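Local coordinates for uncharacterized protein YLR132C (Kluyveromyces marxianus, PDB 6PFQ), which is the yeast Usb1, a 2H phosphodiesterase superfamily enzyme that probably acts as an exoribonuclease on the end of U6 snRNA, at residues L28-V33 and P47-K52; W102-N107 and N181-E186. All coordinates share one frame; numbering follows the deposited sequence.

Overall arrangement
Contact 1 comes first along the chain and closes before contact 2 opens. It sets helix 20-39 against the end of strand 46-47 and the loop after it. Contact 2 sets strand 102-106 against the end of helix 169-186. Strands 46-47 and 102-106 belong to the same antiparallel sheet. Helix 20-39 packs on W102 and L115 of this sheet. The contact centres lie about 15 Å apart, yet they touch: V29 CG1 is 3.5 Å from W102 CZ2, and V33 packs on the same indole. The side chains of L30, H49 and W102 come within about 8 to 9 Å of UMP-binding residues, and Y105 stacks on one of these, H154.

Contact 1: residues L28-V33 and P47-K52; sequences LVLKGV and PLHRGK
P47 meets L30 through its ring carbons. Its CB lies 3.6 Å from CD1 of L30, and its CG lies 3.9 Å from that same methyl. The two side chains run antiparallel, side by side, so the leucine methyl rests alongside the proline. L48 turns to another neighbour, F114 of strand 112-119. H49 then points back to the helix. Its CG sits between the backbone N and the carbonyl carbon (chi1 66°), which turns the imidazole so that its ND1-CE1 edge meets L30. CD1 of L30 lies near the ring plane, 3.9 Å from CE1. One methyl thus touches both P47 and H49. The far nitrogen of the ring, NE2, hydrogen-bonds D27 of the same helix, which probably fixes the rotation of the imidazole. R50 lays its CG over the rim of one face of that ring, 3.6 Å above the plane. Its guanidinium forms a salt bridge to D27 through NE. The carboxylate therefore holds two neighbouring residues of the loop.

The contact is small, with 106 Å² buried in all. It is apolar at its centre, with the polar group of D27, H49 and R50 beside it. L30 also packs on L115 of strand 112-119. This places helix 20-39 against both the six-stranded sheet and the loop that leads from strand 46-47 to strand 59-68.

Contact 2: residues W102-N107 and N181-E186; sequences WLVYEN and NLVATE
W102 and V183 form the tight part of this contact. CG2 of V183 lies 3.7 Å from CB of W102 and stays close to the base of the indole. The two side chains meet nearly perpendicular to each other. CG2 of V183 sits between its own backbone N and carbonyl carbon, with CG1 beside the N (chi1 -62°), and this turns CG2 to the strand. The indole also meets the helix backbone. CD1 of W102 is 3.5 Å from O of V183, which lies at the ring edge and near the ring plane. V104 completes the patch more loosely, its CG2 standing 4.3 Å from CG2 of V183. All three residues are buried.

The outward side of the helix, N181, A184, T185 and E186, is exposed. T185 turns its hydroxyl back to its own helix, and OG1 donates to O of N181 at 3.0 Å. The backbone N of T185 reaches that oxygen from the opposite face of the carbonyl plane, so two donors grip it.

Polar groups at the buried edge find partners just past the helix end. NE1 of W102 donates to O of A187, and O of V183 hydrogen-bonds S188. Across the contact itself the chemistry is mainly apolar. This implies that methyl and indole packing joins the sheet to the helix. The NE1 bond to A187 probably helps to fix the indole, while the bond from R180 to O of V104 ties the strand to the helix.

Contact 1: residues L28-V33 and P47-K52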
ATOM      1  N   LEU A  28     -17.452   2.329  -7.994  0.50 28.81           N
ATOM      2  CA  LEU A  28     -17.902   1.529  -9.135  0.50 27.86           C
ATOM      3  C   LEU A  28     -16.846   0.509  -9.555  0.50 26.57           C
ATOM      4  O   LEU A  28     -17.195  -0.607  -9.961  0.50 30.89           O
ATOM      5  CB  LEU A  28     -18.344   2.423 -10.323  0.50 28.97           C
ATOM      6  CG  LEU A  28     -17.436   2.979 -11.429  0.50 33.02           C
ATOM      7  CD1 LEU A  28     -17.041   1.946 -12.514  0.50 33.91           C
ATOM      8  CD2 LEU A  28     -18.047   4.240 -12.083  0.50 32.51           C
ATOM      9  N   VAL A  29     -15.557   0.841  -9.446  1.00 25.94           N
ATOM     10  CA  VAL A  29     -14.533  -0.141  -9.801  1.00 24.50           C
ATOM     11  C   VAL A  29     -14.612  -1.362  -8.889  1.00 27.37           C
ATOM     12  O   VAL A  29     -14.630  -2.509  -9.362  1.00 28.26           O
ATOM     13  CB  VAL A  29     -13.134   0.510  -9.779  1.00 27.14           C
ATOM     14  CG1 VAL A  29     -12.014  -0.564  -9.934  1.00 24.09           C
ATOM     15  CG2 VAL A  29     -13.055   1.557 -10.913  1.00 27.44           C
ATOM     16  N   LEU A  30     -14.681  -1.144  -7.578  1.00 27.26           N
ATOM     17  CA  LEU A  30     -14.687  -2.282  -6.658  1.00 24.37           C
ATOM     18  C   LEU A  30     -15.991  -3.060  -6.747  1.00 26.05           C
ATOM     19  O   LEU A  30     -15.990  -4.295  -6.620  1.00 27.02           O
ATOM     20  CB  LEU A  30     -14.441  -1.793  -5.221  1.00 28.01           C
ATOM     21  CG  LEU A  30     -13.009  -1.236  -5.079  1.00 32.27           C
ATOM     22  CD1 LEU A  30     -12.811  -0.500  -3.758  1.00 35.51           C
ATOM     23  CD2 LEU A  30     -11.978  -2.339  -5.270  1.00 35.13           C
ATOM     24  N   LYS A  31     -17.112  -2.379  -7.021  1.00 27.37           N
ATOM     25  CA  LYS A  31     -18.349  -3.133  -7.207  1.00 24.93           C
ATOM     26  C   LYS A  31     -18.214  -4.073  -8.391  1.00 26.84           C
ATOM     27  O   LYS A  31     -18.630  -5.238  -8.332  1.00 30.63           O
ATOM     28  CB  LYS A  31     -19.548  -2.194  -7.362  1.00 26.18           C
ATOM     29  CG  LYS A  31     -20.842  -2.964  -7.448  1.00 32.87           C
ATOM     30  CD  LYS A  31     -22.078  -2.078  -7.233  1.00 43.80           C
ATOM     31  CE  LYS A  31     -22.092  -0.903  -8.149  1.00 34.73           C
ATOM     32  NZ  LYS A  31     -23.431  -0.175  -8.001  1.00 39.19           N
ATOM     33  N   GLY A  32     -17.549  -3.607  -9.437  1.00 26.16           N
ATOM     34  CA  GLY A  32     -17.404  -4.416 -10.626  1.00 30.98           C
ATOM     35  C   GLY A  32     -16.491  -5.598 -10.400  1.00 26.37           C
ATOM     36  O   GLY A  32     -16.762  -6.696 -10.880  1.00 29.56           O
ATOM     37  N   VAL A  33     -15.374  -5.383  -9.692  1.00 25.51           N
ATOM     38  CA  VAL A  33     -14.494  -6.494  -9.320  1.00 25.17           C
ATOM     39  C   VAL A  33     -15.253  -7.514  -8.489  1.00 26.02           C
ATOM     40  O   VAL A  33     -15.163  -8.728  -8.712  1.00 25.48           O
ATOM     41  CB  VAL A  33     -13.246  -5.982  -8.573  1.00 24.42           C
ATOM     42  CG1 VAL A  33     -12.399  -7.199  -8.095  1.00 24.25           C
ATOM     43  CG2 VAL A  33     -12.411  -5.137  -9.526  1.00 22.69           C
ATOM     44  N   PRO A  47     -13.787  -2.494   0.361  1.00 29.05           N
ATOM     45  CA  PRO A  47     -13.157  -1.237  -0.090  1.00 25.35           C
ATOM     46  C   PRO A  47     -12.363  -0.595   1.032  1.00 27.31           C
ATOM     47  O   PRO A  47     -12.841  -0.478   2.155  1.00 28.25           O
ATOM     48  CB  PRO A  47     -14.361  -0.364  -0.492  1.00 31.63           C
ATOM     49  CG  PRO A  47     -15.380  -1.406  -0.927  1.00 31.79           C
ATOM     50  CD  PRO A  47     -15.247  -2.494   0.119  1.00 29.50           C
ATOM     51  N   LEU A  48     -11.124  -0.191   0.728  1.00 25.58           N
ATOM     52  CA  LEU A  48     -10.261   0.436   1.739  1.00 24.11           C
ATOM     53  C   LEU A  48     -10.451   1.943   1.852  1.00 30.02           C
ATOM     54  O   LEU A  48      -9.885   2.566   2.769  1.00 27.76           O
ATOM     55  CB  LEU A  48      -8.779   0.153   1.417  1.00 22.88           C
ATOM     56  CG  LEU A  48      -8.373  -1.307   1.620  1.00 24.39           C
ATOM     57  CD1 LEU A  48      -6.962  -1.553   1.004  1.00 23.00           C
ATOM     58  CD2 LEU A  48      -8.368  -1.570   3.127  1.00 25.80           C
ATOM     59  N   HIS A  49     -11.208   2.552   0.953  1.00 26.35           N
ATOM     60  CA  HIS A  49     -11.372   4.000   1.024  1.00 30.99           C
ATOM     61  C   HIS A  49     -12.589   4.432   1.835  1.00 31.36           C
ATOM     62  O   HIS A  49     -12.813   5.639   2.002  1.00 33.36           O
ATOM     63  CB  HIS A  49     -11.474   4.593  -0.392  1.00 29.00           C
ATOM     64  CG  HIS A  49     -12.693   4.191  -1.168  1.00 28.60           C
ATOM     65  ND1 HIS A  49     -12.909   2.904  -1.629  1.00 30.37           N
ATOM     66  CD2 HIS A  49     -13.744   4.931  -1.614  1.00 27.30           C
ATOM     67  CE1 HIS A  49     -14.051   2.865  -2.297  1.00 29.61           C
ATOM     68  NE2 HIS A  49     -14.573   4.084  -2.308  1.00 31.01           N
ATOM     69  N   ARG A  50     -13.347   3.491   2.376  1.00 25.86           N
ATOM     70  CA  ARG A  50     -14.580   3.829   3.082  1.00 29.04           C
ATOM     71  C   ARG A  50     -14.672   3.031   4.360  1.00 32.53           C
ATOM     72  O   ARG A  50     -14.220   1.884   4.426  1.00 32.89           O
ATOM     73  CB  ARG A  50     -15.824   3.542   2.238  1.00 34.83           C
ATOM     74  CG  ARG A  50     -16.065   4.545   1.142  1.00 42.83           C
ATOM     75  CD  ARG A  50     -17.404   4.303   0.461  1.00 40.23           C
ATOM     76  NE  ARG A  50     -17.613   5.232  -0.649  1.00 37.97           N
ATOM     77  CZ  ARG A  50     -18.039   6.488  -0.524  1.00 49.74           C
ATOM     78  NH1 ARG A  50     -18.311   6.989   0.678  1.00 50.12           N
ATOM     79  NH2 ARG A  50     -18.203   7.241  -1.612  1.00 45.05           N
ATOM     80  N   GLY A  51     -15.256   3.650   5.388  1.00 27.22           N
ATOM     81  CA  GLY A  51     -15.574   2.954   6.605  1.00 27.95           C
ATOM     82  C   GLY A  51     -17.082   2.786   6.716  1.00 33.25           C
ATOM     83  O   GLY A  51     -17.819   2.924   5.747  1.00 33.36           O
ATOM     84  N   LYS A  52     -17.533   2.557   7.945  1.00 30.25           N
ATOM     85  CA  LYS A  52     -18.956   2.462   8.193  1.00 34.27           C
ATOM     86  C   LYS A  52     -19.619   3.803   7.918  1.00 38.70           C
ATOM     87  O   LYS A  52     -19.024   4.865   8.107  1.00 39.31           O
ATOM     88  CB  LYS A  52     -19.207   2.015   9.639  1.00 36.98           C
TER

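Contact 2: residues W102-N107 and N181-E186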
ATOM      1  N   TRP A 102      -4.230  -5.121 -12.226  1.00 22.02           N
ATOM      2  CA  TRP A 102      -4.448  -5.504 -10.839  1.00 19.96           C
ATOM      3  C   TRP A 102      -3.330  -6.393 -10.340  1.00 22.94           C
ATOM      4  O   TRP A 102      -2.857  -7.284 -11.059  1.00 22.29           O
ATOM      5  CB  TRP A 102      -5.753  -6.283 -10.691  1.00 19.32           C
ATOM      6  CG  TRP A 102      -6.983  -5.509 -10.859  1.00 19.68           C
ATOM      7  CD1 TRP A 102      -7.994  -5.793 -11.759  1.00 26.29           C
ATOM      8  CD2 TRP A 102      -7.423  -4.346 -10.107  1.00 21.47           C
ATOM      9  NE1 TRP A 102      -9.000  -4.893 -11.604  1.00 22.64           N
ATOM     10  CE2 TRP A 102      -8.683  -3.988 -10.615  1.00 24.42           C
ATOM     11  CE3 TRP A 102      -6.866  -3.576  -9.069  1.00 22.24           C
ATOM     12  CZ2 TRP A 102      -9.413  -2.889 -10.121  1.00 25.98           C
ATOM     13  CZ3 TRP A 102      -7.599  -2.496  -8.554  1.00 22.03           C
ATOM     14  CH2 TRP A 102      -8.868  -2.166  -9.088  1.00 21.54           C
ATOM     15  N   LEU A 103      -2.939  -6.170  -9.078  1.00 21.31           N
ATOM     16  CA  LEU A 103      -2.024  -7.027  -8.349  1.00 20.39           C
ATOM     17  C   LEU A 103      -2.731  -7.510  -7.088  1.00 20.94           C
ATOM     18  O   LEU A 103      -3.647  -6.856  -6.601  1.00 20.67           O
ATOM     19  CB  LEU A 103      -0.766  -6.273  -7.962  1.00 20.94           C
ATOM     20  CG  LEU A 103      -0.103  -5.499  -9.124  1.00 26.43           C
ATOM     21  CD1 LEU A 103       1.018  -4.659  -8.571  1.00 20.02           C
ATOM     22  CD2 LEU A 103       0.459  -6.494 -10.126  1.00 24.14           C
ATOM     23  N   VAL A 104      -2.324  -8.670  -6.568  1.00 19.51           N
ATOM     24  CA  VAL A 104      -2.839  -9.108  -5.267  1.00 20.70           C
ATOM     25  C   VAL A 104      -1.643  -9.384  -4.378  1.00 22.99           C
ATOM     26  O   VAL A 104      -0.772 -10.192  -4.747  1.00 25.37           O
ATOM     27  CB  VAL A 104      -3.759 -10.335  -5.348  1.00 21.85           C
ATOM     28  CG1 VAL A 104      -4.290 -10.646  -3.919  1.00 20.85           C
ATOM     29  CG2 VAL A 104      -4.968 -10.060  -6.326  1.00 23.12           C
ATOM     30  N   TYR A 105      -1.544  -8.631  -3.283  1.00 19.66           N
ATOM     31  CA  TYR A 105      -0.473  -8.783  -2.286  1.00 21.47           C
ATOM     32  C   TYR A 105      -1.035  -9.362  -0.995  1.00 22.71           C
ATOM     33  O   TYR A 105      -2.056  -8.898  -0.516  1.00 22.37           O
ATOM     34  CB  TYR A 105       0.165  -7.439  -1.947  1.00 19.34           C
ATOM     35  CG  TYR A 105       1.067  -6.871  -3.040  1.00 20.99           C
ATOM     36  CD1 TYR A 105       2.324  -7.405  -3.270  1.00 23.16           C
ATOM     37  CD2 TYR A 105       0.646  -5.798  -3.833  1.00 18.55           C
ATOM     38  CE1 TYR A 105       3.180  -6.874  -4.259  1.00 25.27           C
ATOM     39  CE2 TYR A 105       1.489  -5.263  -4.816  1.00 22.17           C
ATOM     40  CZ  TYR A 105       2.731  -5.807  -5.026  1.00 22.39           C
ATOM     41  OH  TYR A 105       3.550  -5.284  -5.984  1.00 23.97           O
ATOM     42  N   GLU A 106      -0.313 -10.307  -0.388  1.00 22.71           N
ATOM     43  CA  GLU A 106      -0.700 -10.871   0.902  1.00 26.15           C
ATOM     44  C   GLU A 106      -0.028 -10.122   2.045  1.00 27.87           C
ATOM     45  O   GLU A 106       1.081  -9.587   1.892  1.00 25.43           O
ATOM     46  CB  GLU A 106      -0.308 -12.333   0.958  1.00 29.55           C
ATOM     47  CG  GLU A 106      -1.171 -13.159   0.103  1.00 29.38           C
ATOM     48  CD  GLU A 106      -0.896 -14.622   0.303  1.00 33.08           C
ATOM     49  OE1 GLU A 106       0.292 -14.995   0.352  1.00 35.34           O
ATOM     50  OE2 GLU A 106      -1.868 -15.384   0.413  1.00 30.53           O
ATOM     51  N   ASN A 107      -0.710 -10.066   3.192  1.00 22.40           N
ATOM     52  CA  ASN A 107      -0.082  -9.516   4.387  1.00 24.24           C
ATOM     53  C   ASN A 107       0.823 -10.577   5.024  1.00 25.52           C
ATOM     54  O   ASN A 107       1.004 -11.670   4.480  1.00 24.83           O
ATOM     55  CB  ASN A 107      -1.120  -8.972   5.367  1.00 23.29           C
ATOM     56  CG  ASN A 107      -2.034 -10.065   5.930  1.00 22.42           C
ATOM     57  OD1 ASN A 107      -2.131 -11.141   5.373  1.00 23.41           O
ATOM     58  ND2 ASN A 107      -2.694  -9.771   7.058  1.00 25.91           N
ATOM     59  N   ASN A 181      -4.944 -14.236 -11.591  1.00 26.61           N
ATOM     60  CA  ASN A 181      -5.287 -14.368 -13.007  1.00 28.74           C
ATOM     61  C   ASN A 181      -6.726 -13.957 -13.269  1.00 31.04           C
ATOM     62  O   ASN A 181      -7.028 -13.383 -14.316  1.00 31.07           O
ATOM     63  CB  ASN A 181      -5.071 -15.810 -13.492  1.00 28.96           C
ATOM     64  CG  ASN A 181      -5.539 -16.013 -14.944  1.00 37.85           C
ATOM     65  OD1 ASN A 181      -4.913 -15.531 -15.869  1.00 42.19           O
ATOM     66  ND2 ASN A 181      -6.671 -16.683 -15.126  1.00 46.70           N
ATOM     67  N   LEU A 182      -7.632 -14.292 -12.354  1.00 27.13           N
ATOM     68  CA  LEU A 182      -9.040 -13.985 -12.562  1.00 28.74           C
ATOM     69  C   LEU A 182      -9.288 -12.477 -12.607  1.00 27.23           C
ATOM     70  O   LEU A 182      -9.965 -11.982 -13.517  1.00 30.34           O
ATOM     71  CB  LEU A 182      -9.880 -14.658 -11.481  1.00 25.37           C
ATOM     72  CG  LEU A 182     -11.369 -14.338 -11.534  1.00 27.43           C
ATOM     73  CD1 LEU A 182     -11.973 -14.820 -12.869  1.00 26.23           C
ATOM     74  CD2 LEU A 182     -12.096 -14.918 -10.294  1.00 27.41           C
ATOM     75  N   VAL A 183      -8.749 -11.721 -11.636  1.00 27.72           N
ATOM     76  CA  VAL A 183      -9.034 -10.287 -11.654  1.00 29.89           C
ATOM     77  C   VAL A 183      -8.385  -9.645 -12.865  1.00 32.90           C
ATOM     78  O   VAL A 183      -8.976  -8.732 -13.483  1.00 27.79           O
ATOM     79  CB  VAL A 183      -8.628  -9.563 -10.353  1.00 31.07           C
ATOM     80  CG1 VAL A 183      -9.404 -10.122  -9.179  1.00 28.65           C
ATOM     81  CG2 VAL A 183      -7.107  -9.628 -10.080  1.00 27.03           C
ATOM     82  N   ALA A 184      -7.217 -10.154 -13.285  1.00 29.31           N
ATOM     83  CA  ALA A 184      -6.557  -9.583 -14.457  1.00 30.80           C
ATOM     84  C   ALA A 184      -7.315  -9.893 -15.750  1.00 35.15           C
ATOM     85  O   ALA A 184      -7.405  -9.044 -16.643  1.00 35.78           O
ATOM     86  CB  ALA A 184      -5.116 -10.097 -14.535  1.00 29.99           C
ATOM     87  N   THR A 185      -7.845 -11.097 -15.890  1.00 33.26           N
ATOM     88  CA  THR A 185      -8.477 -11.462 -17.160  1.00 36.17           C
ATOM     89  C   THR A 185      -9.932 -11.027 -17.246  1.00 36.75           C
ATOM     90  O   THR A 185     -10.412 -10.690 -18.340  1.00 37.90           O
ATOM     91  CB  THR A 185      -8.420 -12.978 -17.386  1.00 35.25           C
ATOM     92  OG1 THR A 185      -9.161 -13.625 -16.363  1.00 43.75           O
ATOM     93  CG2 THR A 185      -7.027 -13.491 -17.321  1.00 33.67           C
ATOM     94  N   GLU A 186     -10.658 -11.030 -16.127  1.00 29.17           N
ATOM     95  CA  GLU A 186     -12.099 -10.806 -16.179  1.00 32.66           C
ATOM     96  C   GLU A 186     -12.573  -9.559 -15.453  1.00 29.65           C
ATOM     97  O   GLU A 186     -13.754  -9.226 -15.577  1.00 28.90           O
ATOM     98  CB  GLU A 186     -12.860 -12.021 -15.603  1.00 30.31           C
ATOM     99  CG  GLU A 186     -12.799 -13.261 -16.500  1.00 47.48           C
ATOM    100  CD  GLU A 186     -13.707 -14.389 -16.021  1.00 59.65           C
ATOM    101  OE1 GLU A 186     -14.710 -14.110 -15.328  1.00 62.11           O
ATOM    102  OE2 GLU A 186     -13.418 -15.564 -16.345  1.00 66.76           O
TER